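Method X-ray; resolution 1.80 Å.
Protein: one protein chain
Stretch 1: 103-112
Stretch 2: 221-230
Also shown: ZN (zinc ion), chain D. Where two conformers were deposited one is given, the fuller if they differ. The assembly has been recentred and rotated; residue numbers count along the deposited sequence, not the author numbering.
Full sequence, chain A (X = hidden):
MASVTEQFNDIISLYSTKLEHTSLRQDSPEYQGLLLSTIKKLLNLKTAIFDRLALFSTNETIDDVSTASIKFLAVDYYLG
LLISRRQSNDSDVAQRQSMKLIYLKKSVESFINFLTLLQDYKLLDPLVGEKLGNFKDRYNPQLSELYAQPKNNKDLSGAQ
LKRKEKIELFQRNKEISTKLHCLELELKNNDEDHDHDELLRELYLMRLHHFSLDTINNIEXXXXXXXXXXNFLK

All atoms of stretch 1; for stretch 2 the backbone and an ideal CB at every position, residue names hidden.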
# COMPACT_ATOMS: atom_id res chain seq x y z
N TYR A 103 -13.83 2.42 -12.23
CA TYR A 103 -14.63 1.83 -11.21
C TYR A 103 -14.30 2.31 -9.78
O TYR A 103 -15.22 2.70 -9.04
CB TYR A 103 -14.63 0.30 -11.29
CG TYR A 103 -15.20 -0.22 -12.61
CD1 TYR A 103 -16.26 0.42 -13.26
CD2 TYR A 103 -14.62 -1.31 -13.24
CE1 TYR A 103 -16.77 -0.08 -14.49
CE2 TYR A 103 -15.11 -1.79 -14.46
CZ TYR A 103 -16.15 -1.18 -15.08
OH TYR A 103 -16.57 -1.71 -16.31
N LEU A 104 -13.01 2.35 -9.43
CA LEU A 104 -12.66 2.70 -8.05
C LEU A 104 -12.94 4.15 -7.80
O LEU A 104 -13.34 4.47 -6.71
CB LEU A 104 -11.20 2.33 -7.66
CG LEU A 104 -10.91 0.84 -7.72
CD1 LEU A 104 -9.38 0.55 -7.62
CD2 LEU A 104 -11.72 0.02 -6.77
N LYS A 105 -12.72 4.98 -8.81
CA LYS A 105 -13.01 6.39 -8.79
C LYS A 105 -14.53 6.63 -8.58
O LYS A 105 -14.96 7.36 -7.67
CB LYS A 105 -12.58 7.02 -10.12
CG LYS A 105 -12.74 8.50 -10.18
CD LYS A 105 -11.89 9.10 -11.29
CE LYS A 105 -11.48 10.54 -10.97
NZ LYS A 105 -10.52 10.63 -9.80
N LYS A 106 -15.29 5.96 -9.42
CA LYS A 106 -16.77 6.02 -9.34
C LYS A 106 -17.34 5.47 -8.02
O LYS A 106 -18.24 6.07 -7.48
CB LYS A 106 -17.38 5.28 -10.53
CG LYS A 106 -17.14 5.94 -11.85
CD LYS A 106 -17.60 7.39 -11.88
CE LYS A 106 -17.99 7.80 -13.30
NZ LYS A 106 -17.88 9.28 -13.50
N SER A 107 -16.83 4.35 -7.52
CA SER A 107 -17.15 3.86 -6.21
C SER A 107 -16.95 4.93 -5.11
O SER A 107 -17.89 5.24 -4.39
CB SER A 107 -16.34 2.61 -5.89
OG SER A 107 -16.50 2.25 -4.54
N VAL A 108 -15.72 5.48 -5.01
CA VAL A 108 -15.41 6.57 -4.12
C VAL A 108 -16.33 7.79 -4.29
O VAL A 108 -16.81 8.31 -3.28
CB VAL A 108 -13.91 6.92 -4.12
CG1 VAL A 108 -13.64 8.16 -3.30
CG2 VAL A 108 -13.06 5.69 -3.63
N GLU A 109 -16.63 8.21 -5.54
CA GLU A 109 -17.55 9.29 -5.74
C GLU A 109 -18.92 8.96 -5.09
O GLU A 109 -19.44 9.82 -4.41
CB GLU A 109 -17.73 9.63 -7.21
CG GLU A 109 -18.38 10.93 -7.48
CD GLU A 109 -18.20 11.37 -8.92
OE1 GLU A 109 -17.18 10.97 -9.55
OE2 GLU A 109 -19.06 12.15 -9.42
N SER A 110 -19.46 7.77 -5.34
CA SER A 110 -20.72 7.37 -4.76
C SER A 110 -20.65 7.41 -3.24
O SER A 110 -21.56 7.90 -2.58
CB SER A 110 -21.18 5.99 -5.21
OG SER A 110 -21.66 6.02 -6.50
N PHE A 111 -19.58 6.87 -2.69
CA PHE A 111 -19.37 6.88 -1.23
C PHE A 111 -19.39 8.30 -0.71
O PHE A 111 -19.98 8.55 0.31
CB PHE A 111 -18.06 6.14 -0.86
CG PHE A 111 -18.20 4.64 -0.81
CD1 PHE A 111 -19.16 4.04 -0.00
CD2 PHE A 111 -17.30 3.83 -1.50
CE1 PHE A 111 -19.30 2.68 0.06
CE2 PHE A 111 -17.44 2.46 -1.46
CZ PHE A 111 -18.46 1.86 -0.66
N ILE A 112 -18.77 9.24 -1.43
CA ILE A 112 -18.75 10.63 -1.00
C ILE A 112 -20.13 11.37 -1.12
O ILE A 112 -20.54 12.11 -0.24
CB ILE A 112 -17.54 11.38 -1.63
CG1 ILE A 112 -16.22 10.70 -1.15
CG2 ILE A 112 -17.56 12.83 -1.27
CD1 ILE A 112 -14.97 11.34 -1.67
N UNK A 221 -9.65 1.88 1.36
CA UNK A 221 -9.27 0.71 0.64
C UNK A 221 -9.28 1.04 -0.84
O UNK A 221 -8.35 0.73 -1.50
CB UNK A 221 -10.20 -0.46 0.96
N UNK A 222 -10.31 1.73 -1.33
CA UNK A 222 -10.36 2.03 -2.75
C UNK A 222 -9.31 3.06 -3.22
O UNK A 222 -8.81 2.99 -4.32
CB UNK A 222 -11.76 2.54 -3.10
N UNK A 223 -8.99 4.03 -2.40
CA UNK A 223 -8.03 5.00 -2.74
C UNK A 223 -6.64 4.33 -2.78
O UNK A 223 -5.96 4.49 -3.71
CB UNK A 223 -8.08 6.17 -1.75
N UNK A 224 -6.33 3.52 -1.80
CA UNK A 224 -5.06 2.80 -1.75
C UNK A 224 -4.92 1.83 -2.91
O UNK A 224 -3.89 1.83 -3.60
CB UNK A 224 -4.93 2.05 -0.42
N UNK A 225 -5.96 1.01 -3.11
CA UNK A 225 -6.02 0.06 -4.20
C UNK A 225 -5.87 0.79 -5.51
O UNK A 225 -5.02 0.38 -6.34
CB UNK A 225 -7.33 -0.73 -4.17
N UNK A 226 -6.60 1.89 -5.70
CA UNK A 226 -6.44 2.67 -6.93
C UNK A 226 -5.00 3.19 -7.20
O UNK A 226 -4.45 3.06 -8.29
CB UNK A 226 -7.40 3.86 -6.88
N UNK A 227 -4.42 3.81 -6.19
CA UNK A 227 -3.07 4.28 -6.31
C UNK A 227 -2.08 3.14 -6.63
O UNK A 227 -1.18 3.31 -7.47
CB UNK A 227 -2.66 4.99 -5.02
N UNK A 228 -2.28 1.98 -6.04
CA UNK A 228 -1.38 0.85 -6.26
C UNK A 228 -1.47 0.33 -7.70
O UNK A 228 -0.46 0.19 -8.34
CB UNK A 228 -1.70 -0.28 -5.28
N UNK A 229 -2.69 0.09 -8.18
CA UNK A 229 -2.94 -0.40 -9.56
C UNK A 229 -2.60 0.60 -10.62
O UNK A 229 -2.19 0.21 -11.74
CB UNK A 229 -4.41 -0.80 -9.73
N UNK A 230 -2.65 1.87 -10.26
CA UNK A 230 -2.26 2.95 -11.17
C UNK A 230 -0.77 2.97 -11.45
O UNK A 230 -0.34 3.27 -12.56
CB UNK A 230 -2.69 4.30 -10.59
ZN ZN D . -8.53 6.53 -7.91

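The two helices run nearly antiparallel, their N-to-C directions 160° apart and their axes 9.4 Å apart at closest approach.

Position 221 has a helical backbone and a CB with nothing of stretch 1 within 5.5 Å, so it asks little beyond a good helix former. It is Gln 221, whose side chain hydrogen-bonds to 225, one turn along the same helix.

Position 222 is the tightest. Its CB points toward stretch 1 and its CA lies 5.8 Å from the CA of Leu 104. The ideal CB is 3.5 Å from Val 108 CG2 and 5.0 Å from Ser 107 OG, so the site favours something compact: alanine, serine, or a short polar chain able to sit beside the hydroxyl. The residue is Asn 222, a knob among Leu 104, Ser 107, Val 108 and Phe 111. Asn 222 ND2 comes within 2.9 Å of Ser 107 OG, but the angle is poor and no hydrogen bond is made; the same ND2 lies at the edge of the Phe 111 ring, 3.9 Å from CE2. The match here is largely one of shape.

At 223 the CB points away, yet the ideal CB is 5.3 Å from Val 108 CG2, so a branched apolar chain could turn back. Leu 223 does: its CD2 reaches 4.2 Å from Val 108 CG2.

Position 224 is out of reach and could take many residues; it holds Phe 224.

The CB of 225 points toward stretch 1, 4.2 Å from Leu 104 CD1. Apolar chains would suit, as would a long polar one with its methylenes beside the leucine. Glu 225 is deposited, its OE2 4.0 Å from Leu 104 CD1, while Gln 221 NE2 donates to Glu 225 OE1 at 2.7 Å.

At 226 the CB points toward stretch 1, 3.9 Å from Leu 104 CD1, and the ideal CB is 3.1 Å from ZN. That suits a short ligand bonded directly to CB, such as a cysteine sulfur, better than an imidazole. Cys 226 packs its CB on the leucine methyl and binds ZN through SG at 2.3 Å.

Position 227 points sideways, open to many residues, polar ones included; it is Glu 227. At 228 stretch 1 sets no demand and most helix-compatible residues would do; it is Met 228, present as selenomethionine.

At 229 the CB points toward stretch 1 but lies beyond 5.5 Å of it, so a chain must be longer to reach Leu 104, and leucine, methionine or isoleucine would suit. Leu 229 CD1 meets Leu 104 CD1 at 4.0 Å, helping to form the hole among Asn 222, Glu 225, Cys 226 and Leu 229 that the side chain of Leu 104 fills.

Position 230 is unconstrained by stretch 1, so many residues would do; Ser 230 OG donates to Glu 227 O, 2.6 Å away.

Stretch 2, residues 221-230: QNLFECEMLS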
# COMPACT_ATOMS: atom_id res chain seq x y z
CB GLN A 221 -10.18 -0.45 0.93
CG GLN A 221 -10.15 -1.54 -0.09
CD GLN A 221 -8.82 -2.31 -0.09
OE1 GLN A 221 -8.20 -2.52 0.96
NE2 GLN A 221 -8.39 -2.75 -1.25
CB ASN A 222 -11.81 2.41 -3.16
CG ASN A 222 -12.79 1.26 -3.03
OD1 ASN A 222 -12.44 0.15 -2.71
ND2 ASN A 222 -14.04 1.55 -3.23
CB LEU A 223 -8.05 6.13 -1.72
CG LEU A 223 -9.25 7.08 -1.91
CD1 LEU A 223 -9.10 8.28 -0.96
CD2 LEU A 223 -9.33 7.55 -3.32
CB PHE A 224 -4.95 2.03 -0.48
CG PHE A 224 -3.58 1.47 -0.28
CD1 PHE A 224 -2.53 2.33 0.00
CD2 PHE A 224 -3.32 0.12 -0.45
CE1 PHE A 224 -1.22 1.82 0.21
CE2 PHE A 224 -2.01 -0.38 -0.27
CZ PHE A 224 -1.00 0.47 0.07
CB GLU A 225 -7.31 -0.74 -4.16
CG GLU A 225 -7.33 -2.02 -5.01
CD GLU A 225 -8.70 -2.69 -4.95
OE1 GLU A 225 -9.26 -2.79 -3.84
OE2 GLU A 225 -9.23 -3.10 -6.01
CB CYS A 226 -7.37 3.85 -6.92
SG CYS A 226 -7.41 4.64 -8.52
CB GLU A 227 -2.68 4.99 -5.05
CG GLU A 227 -3.37 6.32 -4.86
CD GLU A 227 -3.06 6.95 -3.50
OE1 GLU A 227 -1.88 6.97 -3.09
OE2 GLU A 227 -4.02 7.43 -2.85
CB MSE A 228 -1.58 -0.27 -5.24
CG MSE A 228 -1.36 0.19 -3.84
SE MSE A 228 0.56 0.43 -3.49
CE MSE A 228 0.81 2.37 -3.64
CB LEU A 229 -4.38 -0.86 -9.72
CG LEU A 229 -4.92 -2.03 -8.89
CD1 LEU A 229 -6.48 -1.95 -8.89
CD2 LEU A 229 -4.50 -3.29 -9.44
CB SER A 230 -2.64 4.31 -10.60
OG SER A 230 -1.71 4.71 -9.63
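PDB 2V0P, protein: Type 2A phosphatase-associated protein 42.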